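Local structure of Lmo0135 protein (Listeria monocytogenes EGD-e, 5ISU) at residues A[78-83]-A[198-203]; A[45-50]-A[191-196]. The protein probably serves as the extracellular substrate-binding component of an ABC transporter, consistent with a role in peptide uptake. All coordinates share one frame; numbering follows the deposited sequence.

Interaction 1. Residues A[78-83]-A[198-203]; sequences KLKDGL and DYFDGK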
loop_
_atom_site.group_PDB
_atom_site.type_symbol
_atom_site.label_atom_id
_atom_site.label_comp_id
_atom_site.label_asym_id
_atom_site.label_seq_id
_atom_site.Cartn_x
_atom_site.Cartn_y
_atom_site.Cartn_z
ATOM N N LYS A 78 -21.068 6.161 -14.443
ATOM C CA LYS A 78 -22.458 5.716 -14.349
ATOM C C LYS A 78 -22.529 4.706 -13.201
ATOM O O LYS A 78 -21.739 3.772 -13.159
ATOM C CB LYS A 78 -22.897 5.012 -15.636
ATOM C CG LYS A 78 -23.211 5.885 -16.852
ATOM C CD LYS A 78 -24.505 6.672 -16.683
ATOM C CE LYS A 78 -25.080 7.136 -18.021
ATOM N NZ LYS A 78 -24.160 7.961 -18.856
ATOM N N LEU A 79 -23.490 4.881 -12.292
ATOM C CA LEU A 79 -23.685 3.975 -11.143
ATOM C C LEU A 79 -24.710 2.901 -11.441
ATOM O O LEU A 79 -25.518 3.040 -12.334
ATOM C CB LEU A 79 -24.192 4.756 -9.914
ATOM C CG LEU A 79 -23.318 5.855 -9.298
ATOM C CD1 LEU A 79 -23.964 6.448 -8.056
ATOM C CD2 LEU A 79 -21.955 5.292 -8.942
ATOM N N LYS A 80 -24.686 1.837 -10.656
ATOM C CA LYS A 80 -25.704 0.798 -10.771
ATOM C C LYS A 80 -27.032 1.362 -10.215
ATOM O O LYS A 80 -27.022 2.311 -9.427
ATOM C CB LYS A 80 -25.260 -0.487 -10.050
ATOM C CG LYS A 80 -24.097 -1.161 -10.770
ATOM C CD LYS A 80 -23.559 -2.425 -10.095
ATOM C CE LYS A 80 -22.412 -2.973 -10.945
ATOM N NZ LYS A 80 -21.632 -4.040 -10.288
ATOM N N ASP A 81 -28.152 0.810 -10.669
ATOM C CA ASP A 81 -29.475 1.250 -10.243
ATOM C C ASP A 81 -29.862 0.532 -8.973
ATOM O O ASP A 81 -29.430 -0.592 -8.746
ATOM C CB ASP A 81 -30.536 0.909 -11.309
ATOM C CG ASP A 81 -30.353 1.684 -12.620
ATOM O OD1 ASP A 81 -30.241 2.930 -12.582
ATOM O OD2 ASP A 81 -30.394 1.052 -13.700
ATOM N N GLY A 82 -30.692 1.175 -8.157
ATOM C CA GLY A 82 -31.216 0.558 -6.936
ATOM C C GLY A 82 -30.252 0.290 -5.795
ATOM O O GLY A 82 -30.535 -0.526 -4.937
ATOM N N LEU A 83 -29.111 0.965 -5.779
ATOM C CA LEU A 83 -28.165 0.807 -4.676
ATOM C C LEU A 83 -28.703 1.465 -3.415
ATOM O O LEU A 83 -29.389 2.477 -3.489
ATOM C CB LEU A 83 -26.847 1.484 -5.012
ATOM C CG LEU A 83 -26.088 0.940 -6.211
ATOM C CD1 LEU A 83 -24.885 1.830 -6.477
ATOM C CD2 LEU A 83 -25.670 -0.515 -5.960
ATOM N N ASP A 198 -28.915 -6.602 1.034
ATOM C CA ASP A 198 -29.061 -5.910 -0.258
ATOM C C ASP A 198 -27.725 -5.462 -0.856
ATOM O O ASP A 198 -27.690 -4.548 -1.674
ATOM C CB ASP A 198 -30.007 -4.728 -0.095
ATOM C CG ASP A 198 -31.374 -5.150 0.407
ATOM O OD1 ASP A 198 -31.922 -6.151 -0.102
ATOM O OD2 ASP A 198 -31.912 -4.462 1.301
ATOM N N TYR A 199 -26.632 -6.084 -0.419
ATOM C CA TYR A 199 -25.298 -5.796 -0.967
ATOM C C TYR A 199 -25.373 -5.934 -2.485
ATOM O O TYR A 199 -25.888 -6.927 -2.998
ATOM C CB TYR A 199 -24.278 -6.757 -0.374
ATOM C CG TYR A 199 -22.892 -6.610 -0.943
ATOM C CD1 TYR A 199 -22.202 -5.408 -0.825
ATOM C CD2 TYR A 199 -22.248 -7.682 -1.553
ATOM C CE1 TYR A 199 -20.926 -5.271 -1.342
ATOM C CE2 TYR A 199 -20.965 -7.561 -2.030
ATOM C CZ TYR A 199 -20.304 -6.337 -1.930
ATOM O OH TYR A 199 -19.024 -6.197 -2.435
ATOM N N PHE A 200 -24.842 -4.955 -3.203
ATOM C CA PHE A 200 -24.998 -4.935 -4.667
ATOM C C PHE A 200 -24.504 -6.182 -5.409
ATOM O O PHE A 200 -25.058 -6.532 -6.437
ATOM C CB PHE A 200 -24.320 -3.705 -5.286
ATOM C CG PHE A 200 -22.838 -3.841 -5.415
ATOM C CD1 PHE A 200 -21.994 -3.474 -4.385
ATOM C CD2 PHE A 200 -22.281 -4.374 -6.575
ATOM C CE1 PHE A 200 -20.624 -3.635 -4.505
ATOM C CE2 PHE A 200 -20.910 -4.534 -6.707
ATOM C CZ PHE A 200 -20.085 -4.166 -5.667
ATOM N N ASP A 201 -23.469 -6.838 -4.920
ATOM C CA ASP A 201 -22.916 -7.943 -5.698
ATOM C C ASP A 201 -23.515 -9.308 -5.347
ATOM O O ASP A 201 -23.050 -10.330 -5.868
ATOM C CB ASP A 201 -21.381 -7.991 -5.573
ATOM C CG ASP A 201 -20.713 -8.570 -6.812
ATOM O OD1 ASP A 201 -21.168 -8.244 -7.929
ATOM O OD2 ASP A 201 -19.718 -9.311 -6.680
ATOM N N GLY A 202 -24.535 -9.316 -4.483
ATOM C CA GLY A 202 -25.211 -10.538 -4.088
ATOM C C GLY A 202 -25.174 -10.704 -2.591
ATOM O O GLY A 202 -24.212 -10.321 -1.925
ATOM N N LYS A 203 -26.221 -11.316 -2.068
ATOM C CA LYS A 203 -26.372 -11.548 -0.635
ATOM C C LYS A 203 -25.175 -12.345 -0.070
ATOM O O LYS A 203 -24.891 -13.431 -0.543
ATOM C CB LYS A 203 -27.698 -12.315 -0.388
ATOM C CG LYS A 203 -28.015 -12.603 1.079
ATOM C CD LYS A 203 -29.203 -13.541 1.192
ATOM C CE LYS A 203 -29.408 -14.006 2.625
ATOM N NZ LYS A 203 -30.462 -15.056 2.710
#

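Interaction 2. Residues A[45-50]-A[191-196]; sequences QQAVYA and VSLERF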
loop_
_atom_site.group_PDB
_atom_site.type_symbol
_atom_site.label_atom_id
_atom_site.label_comp_id
_atom_site.label_asym_id
_atom_site.label_seq_id
_atom_site.Cartn_x
_atom_site.Cartn_y
_atom_site.Cartn_z
ATOM N N GLN A 45 -12.690 -1.334 6.909
ATOM C CA GLN A 45 -13.400 -0.534 5.904
ATOM C C GLN A 45 -13.784 -1.334 4.653
ATOM O O GLN A 45 -14.854 -1.134 4.086
ATOM C CB GLN A 45 -12.539 0.654 5.513
ATOM C CG GLN A 45 -12.961 1.347 4.233
ATOM C CD GLN A 45 -12.057 2.522 3.925
ATOM O OE1 GLN A 45 -11.887 3.396 4.759
ATOM N NE2 GLN A 45 -11.480 2.546 2.732
ATOM N N GLN A 46 -12.909 -2.241 4.231
ATOM C CA GLN A 46 -13.159 -3.054 3.039
ATOM C C GLN A 46 -14.435 -3.878 3.195
ATOM O O GLN A 46 -15.125 -4.157 2.225
ATOM C CB GLN A 46 -11.987 -3.999 2.788
ATOM C CG GLN A 46 -12.009 -4.681 1.437
ATOM C CD GLN A 46 -11.794 -3.709 0.303
ATOM O OE1 GLN A 46 -11.299 -2.598 0.506
ATOM N NE2 GLN A 46 -12.128 -4.129 -0.898
ATOM N N ALA A 47 -14.745 -4.253 4.428
ATOM C CA ALA A 47 -15.933 -5.042 4.699
ATOM C C ALA A 47 -17.183 -4.173 4.833
ATOM O O ALA A 47 -18.258 -4.605 4.499
ATOM C CB ALA A 47 -15.735 -5.852 5.962
ATOM N N VAL A 48 -17.025 -2.936 5.274
ATOM C CA VAL A 48 -18.163 -2.059 5.546
ATOM C C VAL A 48 -18.538 -1.143 4.393
ATOM O O VAL A 48 -19.720 -0.852 4.212
ATOM C CB VAL A 48 -17.896 -1.246 6.832
ATOM C CG1 VAL A 48 -19.032 -0.278 7.135
ATOM C CG2 VAL A 48 -17.674 -2.211 7.997
ATOM N N TYR A 49 -17.544 -0.699 3.620
ATOM C CA TYR A 49 -17.769 0.192 2.486
ATOM C C TYR A 49 -17.356 -0.404 1.145
ATOM O O TYR A 49 -16.310 -1.013 1.030
ATOM C CB TYR A 49 -16.957 1.470 2.667
ATOM C CG TYR A 49 -17.363 2.347 3.832
ATOM C CD1 TYR A 49 -16.884 2.102 5.122
ATOM C CD2 TYR A 49 -18.182 3.457 3.635
ATOM C CE1 TYR A 49 -17.227 2.930 6.177
ATOM C CE2 TYR A 49 -18.536 4.281 4.684
ATOM C CZ TYR A 49 -18.050 4.017 5.943
ATOM O OH TYR A 49 -18.407 4.830 6.960
ATOM N N ALA A 50 -18.174 -0.164 0.126
ATOM C CA ALA A 50 -17.891 -0.581 -1.227
ATOM C C ALA A 50 -17.297 0.619 -2.023
ATOM O O ALA A 50 -17.666 1.772 -1.775
ATOM C CB ALA A 50 -19.161 -1.070 -1.885
ATOM N N VAL A 191 -14.424 -6.041 16.778
ATOM C CA VAL A 191 -15.406 -5.306 15.983
ATOM C C VAL A 191 -16.313 -6.382 15.384
ATOM O O VAL A 191 -15.808 -7.280 14.717
ATOM C CB VAL A 191 -14.785 -4.512 14.828
ATOM C CG1 VAL A 191 -15.883 -3.784 14.057
ATOM C CG2 VAL A 191 -13.754 -3.523 15.351
ATOM N N SER A 192 -17.624 -6.315 15.636
ATOM C CA SER A 192 -18.568 -7.313 15.090
ATOM C C SER A 192 -19.445 -6.690 14.007
ATOM O O SER A 192 -19.867 -5.530 14.119
ATOM C CB SER A 192 -19.442 -7.936 16.189
ATOM O OG SER A 192 -20.166 -6.943 16.885
ATOM N N LEU A 193 -19.711 -7.480 12.967
ATOM C CA LEU A 193 -20.504 -7.046 11.838
ATOM C C LEU A 193 -21.491 -8.139 11.454
ATOM O O LEU A 193 -21.308 -9.303 11.826
ATOM C CB LEU A 193 -19.573 -6.820 10.644
ATOM C CG LEU A 193 -18.297 -5.974 10.756
ATOM C CD1 LEU A 193 -17.493 -6.132 9.468
ATOM C CD2 LEU A 193 -18.578 -4.508 11.003
ATOM N N GLU A 194 -22.511 -7.775 10.682
ATOM C CA GLU A 194 -23.498 -8.741 10.188
ATOM C C GLU A 194 -23.782 -8.468 8.724
ATOM O O GLU A 194 -23.719 -7.318 8.282
ATOM C CB GLU A 194 -24.785 -8.722 11.024
ATOM C CG GLU A 194 -25.628 -7.462 10.916
ATOM C CD GLU A 194 -26.866 -7.499 11.805
ATOM O OE1 GLU A 194 -27.116 -8.518 12.508
ATOM O OE2 GLU A 194 -27.592 -6.489 11.807
ATOM N N ARG A 195 -24.142 -9.513 7.977
ATOM C CA ARG A 195 -24.341 -9.366 6.539
ATOM C C ARG A 195 -25.401 -8.354 6.096
ATOM O O ARG A 195 -26.443 -8.178 6.735
ATOM C CB ARG A 195 -24.570 -10.707 5.854
ATOM C CG ARG A 195 -25.904 -11.382 6.142
ATOM C CD ARG A 195 -25.996 -12.705 5.380
ATOM N NE ARG A 195 -26.980 -13.604 5.966
ATOM C CZ ARG A 195 -27.133 -14.876 5.620
ATOM N NH1 ARG A 195 -26.345 -15.414 4.697
ATOM N NH2 ARG A 195 -28.069 -15.629 6.219
ATOM N N PHE A 196 -25.097 -7.676 4.992
ATOM C CA PHE A 196 -26.003 -6.716 4.387
ATOM C C PHE A 196 -26.701 -7.461 3.279
ATOM O O PHE A 196 -26.080 -7.797 2.285
ATOM C CB PHE A 196 -25.197 -5.523 3.883
ATOM C CG PHE A 196 -25.999 -4.518 3.129
ATOM C CD1 PHE A 196 -27.237 -4.095 3.598
ATOM C CD2 PHE A 196 -25.476 -3.914 2.004
ATOM C CE1 PHE A 196 -27.956 -3.131 2.913
ATOM C CE2 PHE A 196 -26.191 -2.964 1.315
ATOM C CZ PHE A 196 -27.431 -2.568 1.767
#

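Interaction 1. Residues A[78-83]-A[198-203]
Phe-200 meets two side chains of residues 78-83, one apolar and one charged, at different parts of its own side chain. Leu-83 brings its CD2 methyl to within 3.5 Å of Phe-200 CB, the two side chains lying alongside each other and pointing the same way. Lys-80 crosses obliquely and reaches the CD2-CE2 side of the ring, its NZ lying 3.7 Å from CE2 and 3.8 Å from CD2 of Phe-200. Extended beyond CG, the lysine chain carries its ammonium group over to the ring, but the polar partner of that group is the backbone carbonyl of Ala-61. Asp-201 OD1 stands 4.8 Å from Lys-80 NZ, too far for a salt bridge; Asp-201 OD2 is salt-bridged to Lys-497.

The next shell sets the ring. Residues 199-202 form a type I turn, closed by a 3.1 Å hydrogen bond from Gly-202 N to Tyr-199 O, and Phe-200 occupies its first corner. A chi1 of 79° tucks CG between the backbone N and the carbonyl carbon, and Asp-201 CB lies 3.6 Å above the plane of the phenyl ring, offset toward its rim. The Tyr-199 side chain sets off away from residues 78-83, and its hydroxyl hydrogen-bonds Asp-494. Across the contact, backbone bonds from Lys-80 to Leu-62 and from Leu-83 to Leu-91 position the chain leaving strand 74-79.

In this family 5 solute-binding protein the contact thus links two sheets through their loops, joining the chain just after strand 74-79 of the five-stranded sheet to the loop between strands 190-195 and 208-213. With one methyl contact and a lysine committed to a carbonyl, its chemistry implies a modest surface contact, apolar at Leu-83, to which Asp-201 may add a weak long-range attraction for Lys-80.

Interaction 2. Residues A[45-50]-A[191-196]
Leu-193, the residue with most surface buried here, spreads its two methyl groups from strand 190-195 over Ala-47 and Val-48 at the end of helix 39-48. Leu-193 CD1 rests 3.9 Å from CB of Ala-47, while CD2 lies 3.9 Å from CG2 of Val-48. Val-48 CG2 touches both leucine methyls, lying 4.2 Å from Leu-193 CD1 as well, so the isopropyl end of the leucine straddles that one branch of the valine. The Val-48 and Leu-193 side chains cross at about a right angle. Val-48 can offer CG2 because its CG1 takes the place anti to the backbone N (chi1 178°), turning the other branch toward the strand.

Both partners belong to the last turn of the helix; Tyr-49, still bonded to Gln-45 O, is the first residue to leave helical geometry. Leu-193 also touches Tyr-180 on the neighbouring strand 180-186. The contact packs a helix on the four-stranded mixed sheet of this solute-binding fold. Its side chains are all buried and aliphatic, implying that the Leu-193 contact rests on dispersion and exclusion of water, while backbone hydrogen bonds from Ala-47 to Tyr-180 and Val-48 to Gly-178 supply the directional hold.

Overall arrangement
The second segments are nearly consecutive: strand 190-195 supplies interaction 2 and the loop after it interaction 1, and the centres of the two contacts are 15 Å apart. Phe-200 bridges them, its CE1 lying 3.9 Å from CB of Ala-50, just past the helix end. Lys-203 CE also packs against Arg-195 CZ at 3.9 Å. Interaction 2 is buried and aliphatic, whereas interaction 1 is near the surface and mixed. Both join parts of the fold, and neither is built round a bound ligand. The centre of interaction 1 is 27 Å from the centre of the chain and that of interaction 2 is 21 Å.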